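Local coordinates for uncharacterized protein Atu2452 (Agrobacterium tumefaciens, PDB 2R8B) that is of unknown function but is probably a hydrolase of the dienelactone hydrolase family, with the alpha/beta-hydrolase fold, at residues D129-N134 against P163-A168; N157-Q162 against A169-P174; Q205-L210 against V221-H226. One frame throughout, in Å; residues are numbered along the deposited sequence.

Interaction 1 (D129-N134 against P163-A168); sequences DFIKAN and PELFDA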
loop_
_atom_site.group_PDB
_atom_site.type_symbol
_atom_site.label_atom_id
_atom_site.label_comp_id
_atom_site.label_asym_id
_atom_site.label_seq_id
_atom_site.Cartn_x
_atom_site.Cartn_y
_atom_site.Cartn_z
ATOM N N ASP A 129 7.291 -5.391 -10.035
ATOM C CA ASP A 129 7.268 -6.409 -11.072
ATOM C C ASP A 129 6.045 -7.296 -10.975
ATOM O O ASP A 129 5.355 -7.529 -11.985
ATOM C CB ASP A 129 8.540 -7.245 -11.002
ATOM C CG ASP A 129 9.731 -6.498 -11.540
ATOM O OD1 ASP A 129 9.482 -5.593 -12.369
ATOM O OD2 ASP A 129 10.892 -6.795 -11.145
ATOM N N PHE A 130 5.811 -7.769 -9.748
ATOM C CA PHE A 130 4.694 -8.583 -9.354
ATOM C C PHE A 130 3.423 -7.882 -9.804
ATOM O O PHE A 130 2.635 -8.444 -10.545
ATOM C CB PHE A 130 4.754 -8.726 -7.836
ATOM C CG PHE A 130 3.636 -9.525 -7.229
ATOM C CD1 PHE A 130 3.630 -10.913 -7.288
ATOM C CD2 PHE A 130 2.630 -8.900 -6.521
ATOM C CE1 PHE A 130 2.608 -11.665 -6.695
ATOM C CE2 PHE A 130 1.614 -9.649 -5.922
ATOM C CZ PHE A 130 1.605 -11.029 -6.025
ATOM N N ILE A 131 3.243 -6.634 -9.416
ATOM C CA ILE A 131 2.077 -5.884 -9.878
ATOM C C ILE A 131 1.985 -5.767 -11.428
ATOM O O ILE A 131 0.989 -6.187 -11.990
ATOM C CB ILE A 131 1.947 -4.518 -9.120
ATOM C CG1 ILE A 131 1.589 -4.777 -7.653
ATOM C CG2 ILE A 131 0.866 -3.632 -9.761
ATOM C CD1 ILE A 131 1.958 -3.677 -6.724
ATOM N N LYS A 132 2.995 -5.236 -12.117
ATOM C CA LYS A 132 3.008 -5.193 -13.600
ATOM C C LYS A 132 2.667 -6.551 -14.265
ATOM O O LYS A 132 1.979 -6.608 -15.310
ATOM C CB LYS A 132 4.372 -4.734 -14.144
ATOM C CG LYS A 132 4.697 -3.245 -13.956
ATOM C CD LYS A 132 6.184 -3.047 -13.609
ATOM C CE LYS A 132 6.639 -1.581 -13.708
ATOM N NZ LYS A 132 7.031 -1.260 -15.124
ATOM N N ALA A 133 3.194 -7.626 -13.668
ATOM C CA ALA A 133 3.078 -8.968 -14.232
ATOM C C ALA A 133 1.641 -9.473 -14.096
ATOM O O ALA A 133 1.141 -10.121 -14.998
ATOM C CB ALA A 133 4.094 -9.941 -13.585
ATOM N N ASN A 134 0.967 -9.132 -12.995
ATOM C CA ASN A 134 -0.446 -9.516 -12.811
ATOM C C ASN A 134 -1.413 -8.664 -13.606
ATOM O O ASN A 134 -2.407 -9.176 -14.092
ATOM C CB ASN A 134 -0.839 -9.509 -11.336
ATOM C CG ASN A 134 -0.274 -10.680 -10.595
ATOM O OD1 ASN A 134 -0.826 -11.762 -10.590
ATOM N ND2 ASN A 134 0.842 -10.468 -9.966
ATOM N N PRO A 163 6.603 6.337 -9.853
ATOM C CA PRO A 163 5.507 7.243 -9.539
ATOM C C PRO A 163 4.312 7.055 -10.503
ATOM O O PRO A 163 3.198 7.457 -10.195
ATOM C CB PRO A 163 6.175 8.637 -9.636
ATOM C CG PRO A 163 7.374 8.426 -10.525
ATOM C CD PRO A 163 7.844 7.048 -10.218
ATOM N N GLU A 164 4.536 6.387 -11.630
ATOM C CA GLU A 164 3.518 6.309 -12.648
ATOM C C GLU A 164 2.765 4.986 -12.699
ATOM O O GLU A 164 1.902 4.770 -13.572
ATOM C CB GLU A 164 4.086 6.732 -14.010
ATOM C CG GLU A 164 3.997 8.249 -14.164
ATOM C CD GLU A 164 4.285 8.801 -15.587
ATOM O OE1 GLU A 164 4.143 8.039 -16.578
ATOM O OE2 GLU A 164 4.619 10.019 -15.714
ATOM N N LEU A 165 3.053 4.095 -11.763
ATOM C CA LEU A 165 2.325 2.821 -11.712
ATOM C C LEU A 165 0.890 2.909 -11.138
ATOM O O LEU A 165 -0.038 2.496 -11.775
ATOM C CB LEU A 165 3.161 1.738 -11.037
ATOM C CG LEU A 165 2.469 0.394 -10.898
ATOM C CD1 LEU A 165 2.180 -0.216 -12.264
ATOM C CD2 LEU A 165 3.332 -0.541 -10.062
ATOM N N PHE A 166 0.707 3.484 -9.965
ATOM C CA PHE A 166 -0.588 3.529 -9.303
ATOM C C PHE A 166 -1.512 4.660 -9.674
ATOM O O PHE A 166 -1.085 5.807 -9.824
ATOM C CB PHE A 166 -0.399 3.559 -7.793
ATOM C CG PHE A 166 -0.190 2.203 -7.200
ATOM C CD1 PHE A 166 1.081 1.605 -7.222
ATOM C CD2 PHE A 166 -1.263 1.498 -6.642
ATOM C CE1 PHE A 166 1.284 0.314 -6.678
ATOM C CE2 PHE A 166 -1.069 0.215 -6.125
ATOM C CZ PHE A 166 0.207 -0.379 -6.144
ATOM N N ASP A 167 -2.795 4.322 -9.723
ATOM C CA ASP A 167 -3.838 5.280 -9.920
ATOM C C ASP A 167 -4.400 5.739 -8.614
ATOM O O ASP A 167 -4.719 6.907 -8.463
ATOM C CB ASP A 167 -4.967 4.654 -10.738
ATOM C CG ASP A 167 -4.621 4.569 -12.201
ATOM O OD1 ASP A 167 -5.091 5.488 -12.934
ATOM O OD2 ASP A 167 -3.849 3.630 -12.589
ATOM N N ALA A 168 -4.583 4.805 -7.693
ATOM C CA ALA A 168 -5.071 5.160 -6.367
ATOM C C ALA A 168 -4.345 4.382 -5.294
ATOM O O ALA A 168 -3.964 3.231 -5.505
ATOM C CB ALA A 168 -6.515 4.894 -6.265
#
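I131 meets the 163-168 loop with two separate branches. Its CG2, anti to the backbone N, touches L165 CD2 at 4.0 Å, while the longer branch carries CD1 to within 3.8 Å of F166 CZ. That methyl comes up to the phenyl ring obliquely, with the two side chains crossing at about a right angle. L165 holds CG anti to its own backbone N (chi1 178°), which extends the isobutyl group toward the helix. At the exposed margin, the aliphatic part of K132 runs past it, CG lying 4.3 Å from L165 CD1. No hydrogen bond spans the contact; its substance is apolar.

V143 packs against I131, L165 and F166 alike and so joins the three apolar side chains from the side of strand 143-148. Farther out, N134 ND2 donates to F130 O over 2.8 Å, reaching it from above the carbonyl plane, and also sits over the centre of one face of the F130 ring. That ring makes edge-to-face contacts with Y51 and H53. Next along the loop segment, D167 OD2 forms a salt bridge with K186 NZ. The example illustrates how, in an alpha/beta-hydrolase fold, helix 117-138 beside the sheet packs on the connection between helix 150-161 and strand 168-172.

Interaction 2 (N157-Q162 against A169-P174); sequences NVLIEQ and AVLMHP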
loop_
_atom_site.group_PDB
_atom_site.type_symbol
_atom_site.label_atom_id
_atom_site.label_comp_id
_atom_site.label_asym_id
_atom_site.label_seq_id
_atom_site.Cartn_x
_atom_site.Cartn_y
_atom_site.Cartn_z
ATOM N N ASN A 157 6.692 3.472 -0.808
ATOM C CA ASN A 157 7.969 3.505 -1.577
ATOM C C ASN A 157 7.734 3.202 -3.085
ATOM O O ASN A 157 8.407 3.796 -3.973
ATOM C CB ASN A 157 9.030 2.582 -0.971
ATOM C CG ASN A 157 10.468 2.936 -1.429
ATOM O OD1 ASN A 157 10.942 4.060 -1.236
ATOM N ND2 ASN A 157 11.173 1.967 -2.007
ATOM N N VAL A 158 6.772 2.330 -3.401
ATOM C CA VAL A 158 6.445 2.135 -4.811
ATOM C C VAL A 158 5.919 3.425 -5.442
ATOM O O VAL A 158 6.395 3.830 -6.500
ATOM C CB VAL A 158 5.449 1.031 -5.067
ATOM C CG1 VAL A 158 5.235 0.960 -6.561
ATOM C CG2 VAL A 158 5.942 -0.341 -4.540
ATOM N N LEU A 159 4.960 4.081 -4.785
ATOM C CA LEU A 159 4.495 5.416 -5.190
ATOM C C LEU A 159 5.620 6.387 -5.480
ATOM O O LEU A 159 5.502 7.247 -6.365
ATOM C CB LEU A 159 3.641 6.018 -4.088
ATOM C CG LEU A 159 2.406 5.176 -3.778
ATOM C CD1 LEU A 159 1.571 5.843 -2.679
ATOM C CD2 LEU A 159 1.551 4.881 -5.012
ATOM N N ILE A 160 6.709 6.268 -4.708
ATOM C CA ILE A 160 7.900 7.090 -4.876
ATOM C C ILE A 160 8.824 6.651 -6.001
ATOM O O ILE A 160 9.373 7.501 -6.710
ATOM C CB ILE A 160 8.684 7.147 -3.573
ATOM C CG1 ILE A 160 7.963 8.065 -2.581
ATOM C CG2 ILE A 160 10.060 7.672 -3.803
ATOM C CD1 ILE A 160 8.183 7.669 -1.119
ATOM N N GLU A 161 9.033 5.347 -6.156
ATOM C CA GLU A 161 10.062 4.877 -7.095
ATOM C C GLU A 161 9.484 4.627 -8.488
ATOM O O GLU A 161 10.197 4.712 -9.497
ATOM C CB GLU A 161 10.716 3.609 -6.572
ATOM C CG GLU A 161 11.381 3.778 -5.216
ATOM C CD GLU A 161 12.770 4.421 -5.318
ATOM O OE1 GLU A 161 13.129 5.285 -4.476
ATOM O OE2 GLU A 161 13.513 4.058 -6.246
ATOM N N GLN A 162 8.192 4.316 -8.536
ATOM C CA GLN A 162 7.473 4.093 -9.794
ATOM C C GLN A 162 6.310 5.035 -9.776
ATOM O O GLN A 162 5.150 4.603 -9.642
ATOM C CB GLN A 162 6.917 2.689 -9.840
ATOM C CG GLN A 162 7.845 1.645 -9.284
ATOM C CD GLN A 162 8.849 1.192 -10.312
ATOM O OE1 GLN A 162 8.806 0.053 -10.761
ATOM N NE2 GLN A 162 9.739 2.086 -10.715
ATOM N N ALA A 169 -4.149 4.989 -4.137
ATOM C CA ALA A 169 -3.514 4.244 -3.069
ATOM C C ALA A 169 -4.073 4.633 -1.721
ATOM O O ALA A 169 -4.303 5.821 -1.462
ATOM C CB ALA A 169 -2.010 4.451 -3.106
ATOM N N VAL A 170 -4.333 3.665 -0.851
ATOM C CA VAL A 170 -4.640 4.117 0.483
ATOM C C VAL A 170 -3.573 3.671 1.443
ATOM O O VAL A 170 -3.188 2.499 1.471
ATOM C CB VAL A 170 -6.106 3.883 0.923
ATOM C CG1 VAL A 170 -6.908 3.162 -0.134
ATOM C CG2 VAL A 170 -6.191 3.236 2.276
ATOM N N LEU A 171 -3.013 4.635 2.166
ATOM C CA LEU A 171 -1.959 4.324 3.112
ATOM C C LEU A 171 -2.483 4.361 4.534
ATOM O O LEU A 171 -2.859 5.410 5.039
ATOM C CB LEU A 171 -0.814 5.294 2.930
ATOM C CG LEU A 171 -0.305 5.410 1.485
ATOM C CD1 LEU A 171 0.736 6.495 1.402
ATOM C CD2 LEU A 171 0.264 4.105 0.946
HETATM N N MSE A 172 -2.544 3.215 5.186
HETATM C CA MSE A 172 -3.060 3.210 6.540
HETATM C C MSE A 172 -1.937 3.221 7.554
HETATM O O MSE A 172 -1.215 2.249 7.711
HETATM C CB MSE A 172 -4.026 2.041 6.694
HETATM C CG MSE A 172 -5.098 2.157 5.645
HETATM SE SE MSE A 172 -6.505 0.898 5.892
HETATM C CE MSE A 172 -7.811 1.986 6.914
ATOM N N HIS A 173 -1.763 4.361 8.216
ATOM C CA HIS A 173 -0.737 4.490 9.193
ATOM C C HIS A 173 0.608 4.161 8.547
ATOM O O HIS A 173 1.236 3.198 8.929
ATOM C CB HIS A 173 -1.020 3.569 10.381
ATOM C CG HIS A 173 -2.291 3.900 11.102
ATOM N ND1 HIS A 173 -2.321 4.575 12.305
ATOM C CD2 HIS A 173 -3.584 3.659 10.785
ATOM C CE1 HIS A 173 -3.570 4.742 12.694
ATOM N NE2 HIS A 173 -4.357 4.193 11.786
ATOM N N PRO A 174 1.038 4.951 7.548
ATOM C CA PRO A 174 2.393 4.832 7.029
ATOM C C PRO A 174 3.415 5.418 7.981
ATOM O O PRO A 174 3.055 6.197 8.886
ATOM C CB PRO A 174 2.360 5.726 5.797
ATOM C CG PRO A 174 1.393 6.783 6.185
ATOM C CD PRO A 174 0.299 6.007 6.837
#
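L159 carries the contact with A169 and L171, and it is the one residue of helix 150-161 within 157-162 that reaches segment 169-174. Walking along the helix brings first N157, which faces another way: its ND2 donates to T124 OG1, tying the segment to helix 117-138. One step on, V158 O accepts the backbone N-H of Q162 in a regular helical bond.

L159 then points directly at the strand. With CG beside the backbone N and CD1 continuing away from CA in an extended chain (chi2 -179°), the CD1 methyl stands at the far end of the side chain. It lies 3.9 Å from A169 CB, and the second methyl, CD2, is 4.1 Å from the same carbon, so both tips of the leucine fork rest against the alanine methyl. CD1 also approaches L171 CD1 at 4.2 Å. A169 and L171 share this side of the strand because side chains alternate; V170, between them, points away and packs on V240 of helix 234-244. L159 O accepts a hydrogen bond from Q217 NE2.

I160 turns to P180 and K181. At the helix end, E161 N bonds to N157 O, and Q162, the first residue to leave helical angles, folds its side-chain amide back. Q162 NE2 donates to E161 O at 2.9 Å in a fairly straight bond (166°), with the donor above the carbonyl plane.

All three touching residues are buried, and the segments lie on successive elements of the unit formed by strand 143-148, helix 150-161 and strand 168-172: a beta-alpha-beta crossover whose helix starts within the probable nucleophile elbow (G147, S149, G151) of an alpha/beta hydrolase.

Interaction 3 (Q205-L210 against V221-H226); sequences QLTKAL and VETVWH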
loop_
_atom_site.group_PDB
_atom_site.type_symbol
_atom_site.label_atom_id
_atom_site.label_comp_id
_atom_site.label_asym_id
_atom_site.label_seq_id
_atom_site.Cartn_x
_atom_site.Cartn_y
_atom_site.Cartn_z
ATOM N N GLN A 205 4.567 14.357 12.509
ATOM C CA GLN A 205 5.341 15.135 11.576
ATOM C C GLN A 205 5.799 14.303 10.422
ATOM O O GLN A 205 5.942 14.827 9.332
ATOM C CB GLN A 205 6.512 15.781 12.303
ATOM C CG GLN A 205 6.065 16.935 13.173
ATOM C CD GLN A 205 5.304 18.010 12.330
ATOM O OE1 GLN A 205 4.335 18.611 12.825
ATOM N NE2 GLN A 205 5.711 18.207 11.039
ATOM N N LEU A 206 5.999 12.999 10.610
ATOM C CA LEU A 206 6.480 12.223 9.466
ATOM C C LEU A 206 5.349 11.920 8.533
ATOM O O LEU A 206 5.569 11.897 7.326
ATOM C CB LEU A 206 7.235 10.958 9.855
ATOM C CG LEU A 206 8.665 11.179 10.384
ATOM C CD1 LEU A 206 9.222 9.815 10.825
ATOM C CD2 LEU A 206 9.617 11.886 9.403
ATOM N N THR A 207 4.144 11.679 9.075
ATOM C CA THR A 207 2.944 11.541 8.238
ATOM C C THR A 207 2.677 12.831 7.467
ATOM O O THR A 207 2.398 12.799 6.278
ATOM C CB THR A 207 1.715 11.326 9.078
ATOM O OG1 THR A 207 1.848 10.144 9.872
ATOM C CG2 THR A 207 0.513 11.209 8.213
ATOM N N LYS A 208 2.766 13.953 8.178
ATOM C CA LYS A 208 2.433 15.271 7.665
ATOM C C LYS A 208 3.401 15.472 6.502
ATOM O O LYS A 208 3.048 16.013 5.461
ATOM C CB LYS A 208 2.681 16.283 8.789
ATOM C CG LYS A 208 1.750 17.495 8.953
ATOM C CD LYS A 208 0.513 17.317 9.895
ATOM C CE LYS A 208 0.641 17.957 11.327
ATOM N NZ LYS A 208 1.278 19.368 11.507
ATOM N N ALA A 209 4.621 14.977 6.666
ATOM C CA ALA A 209 5.688 15.196 5.673
ATOM C C ALA A 209 5.602 14.252 4.490
ATOM O O ALA A 209 5.802 14.647 3.363
ATOM C CB ALA A 209 7.044 15.103 6.311
ATOM N N LEU A 210 5.322 12.994 4.738
ATOM C CA LEU A 210 5.034 12.090 3.630
ATOM C C LEU A 210 3.904 12.671 2.734
ATOM O O LEU A 210 4.004 12.700 1.501
ATOM C CB LEU A 210 4.628 10.746 4.194
ATOM C CG LEU A 210 4.386 9.675 3.134
ATOM C CD1 LEU A 210 5.618 9.496 2.196
ATOM C CD2 LEU A 210 3.853 8.325 3.772
ATOM N N VAL A 221 -3.974 14.226 -2.667
ATOM C CA VAL A 221 -3.632 13.537 -1.448
ATOM C C VAL A 221 -4.576 14.047 -0.387
ATOM O O VAL A 221 -4.793 15.244 -0.257
ATOM C CB VAL A 221 -2.189 13.840 -1.008
ATOM C CG1 VAL A 221 -1.829 12.974 0.190
ATOM C CG2 VAL A 221 -1.233 13.598 -2.134
ATOM N N GLU A 222 -5.157 13.136 0.366
ATOM C CA GLU A 222 -6.033 13.520 1.442
ATOM C C GLU A 222 -5.567 12.776 2.662
ATOM O O GLU A 222 -5.284 11.588 2.568
ATOM C CB GLU A 222 -7.426 13.085 1.114
ATOM C CG GLU A 222 -8.401 13.400 2.187
ATOM C CD GLU A 222 -9.856 13.079 1.782
ATOM O OE1 GLU A 222 -10.771 13.718 2.386
ATOM O OE2 GLU A 222 -10.079 12.217 0.862
ATOM N N THR A 223 -5.481 13.441 3.806
ATOM C CA THR A 223 -5.172 12.724 5.032
ATOM C C THR A 223 -6.354 12.814 5.964
ATOM O O THR A 223 -6.911 13.883 6.132
ATOM C CB THR A 223 -3.971 13.290 5.736
ATOM O OG1 THR A 223 -2.933 13.476 4.777
ATOM C CG2 THR A 223 -3.466 12.307 6.795
ATOM N N VAL A 224 -6.766 11.685 6.526
ATOM C CA VAL A 224 -7.839 11.663 7.495
ATOM C C VAL A 224 -7.185 11.269 8.810
ATOM O O VAL A 224 -6.523 10.254 8.880
ATOM C CB VAL A 224 -8.963 10.682 7.030
ATOM C CG1 VAL A 224 -9.967 10.402 8.146
ATOM C CG2 VAL A 224 -9.690 11.236 5.755
ATOM N N TRP A 225 -7.290 12.110 9.828
ATOM C CA TRP A 225 -6.674 11.844 11.122
ATOM C C TRP A 225 -7.676 11.293 12.112
ATOM O O TRP A 225 -8.855 11.408 11.920
ATOM C CB TRP A 225 -6.123 13.131 11.700
ATOM C CG TRP A 225 -4.989 13.726 10.913
ATOM C CD1 TRP A 225 -5.068 14.696 9.927
ATOM C CD2 TRP A 225 -3.601 13.415 11.058
ATOM N NE1 TRP A 225 -3.796 15.006 9.454
ATOM C CE2 TRP A 225 -2.883 14.217 10.115
ATOM C CE3 TRP A 225 -2.893 12.537 11.876
ATOM C CZ2 TRP A 225 -1.478 14.153 9.978
ATOM C CZ3 TRP A 225 -1.518 12.448 11.727
ATOM C CH2 TRP A 225 -0.811 13.278 10.786
ATOM N N HIS A 226 -7.213 10.673 13.177
ATOM C CA HIS A 226 -8.061 10.490 14.338
ATOM C C HIS A 226 -7.167 10.740 15.523
ATOM O O HIS A 226 -5.938 10.604 15.376
ATOM C CB HIS A 226 -8.757 9.110 14.373
ATOM C CG HIS A 226 -7.833 7.924 14.412
ATOM N ND1 HIS A 226 -7.235 7.476 15.571
ATOM C CD2 HIS A 226 -7.454 7.057 13.438
ATOM C CE1 HIS A 226 -6.525 6.392 15.312
ATOM N NE2 HIS A 226 -6.638 6.117 14.023
#
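W225 receives T207 and K208 at the six-membered end of its indole. The aliphatic contacts dominate: W225 CH2 lies 3.6 Å from T207 CG2, and K208 CD is 3.7 Å from W225 CZ2. Both carbons approach the ring obliquely. T207 places CG2 anti to its backbone N, which sends the methyl toward the strand, and the lysine chain, bent at three successive torsions, crosses the tryptophan at about a right angle. T207 CG2 also comes within 4.4 Å of T223 CG2, a looser methyl pair.

Within the strand a methyl lies over the indole: T223 CG2 sits 3.7 Å above one face of the W225 ring, offset toward the rim.

Polar interactions do not bridge the segments. K208 NZ instead makes a weak bond to Q205 OE1 one turn back, at the exposed border of the contact.

Helix and strand run nearly antiparallel, at 159° with axes 10.1 Å apart, while E222, V224 and H226 bond through the backbone to strand 190-196. This is the last strand-helix-strand step in the parallel part of the mixed sheet, a beta-alpha-beta unit of the alpha/beta-hydrolase fold ending on strand 220-226, one of the two edge strands.

How the interactions relate
The three contacts show how helices and connections pack around one sheet. Interactions 1 and 2 interlock along the chain and share a core: F166 CB of the first lies 3.6 Å from L159 CD2 of the second, and their centres are about 12 Å apart. Interaction 3 is also about 12 Å from interaction 2, centre to centre, with P174 CB 3.6 Å from L210 CD2. Interactions 1 and 3 do not touch, their centres lying about 23 Å apart. H173, just after the strand of interaction 2, borders the probable active site: its ND1 hydrogen-bonds to D199 OD2 and its ring meets that of H230, both members of a probable Ser-His-Asp triad with S149.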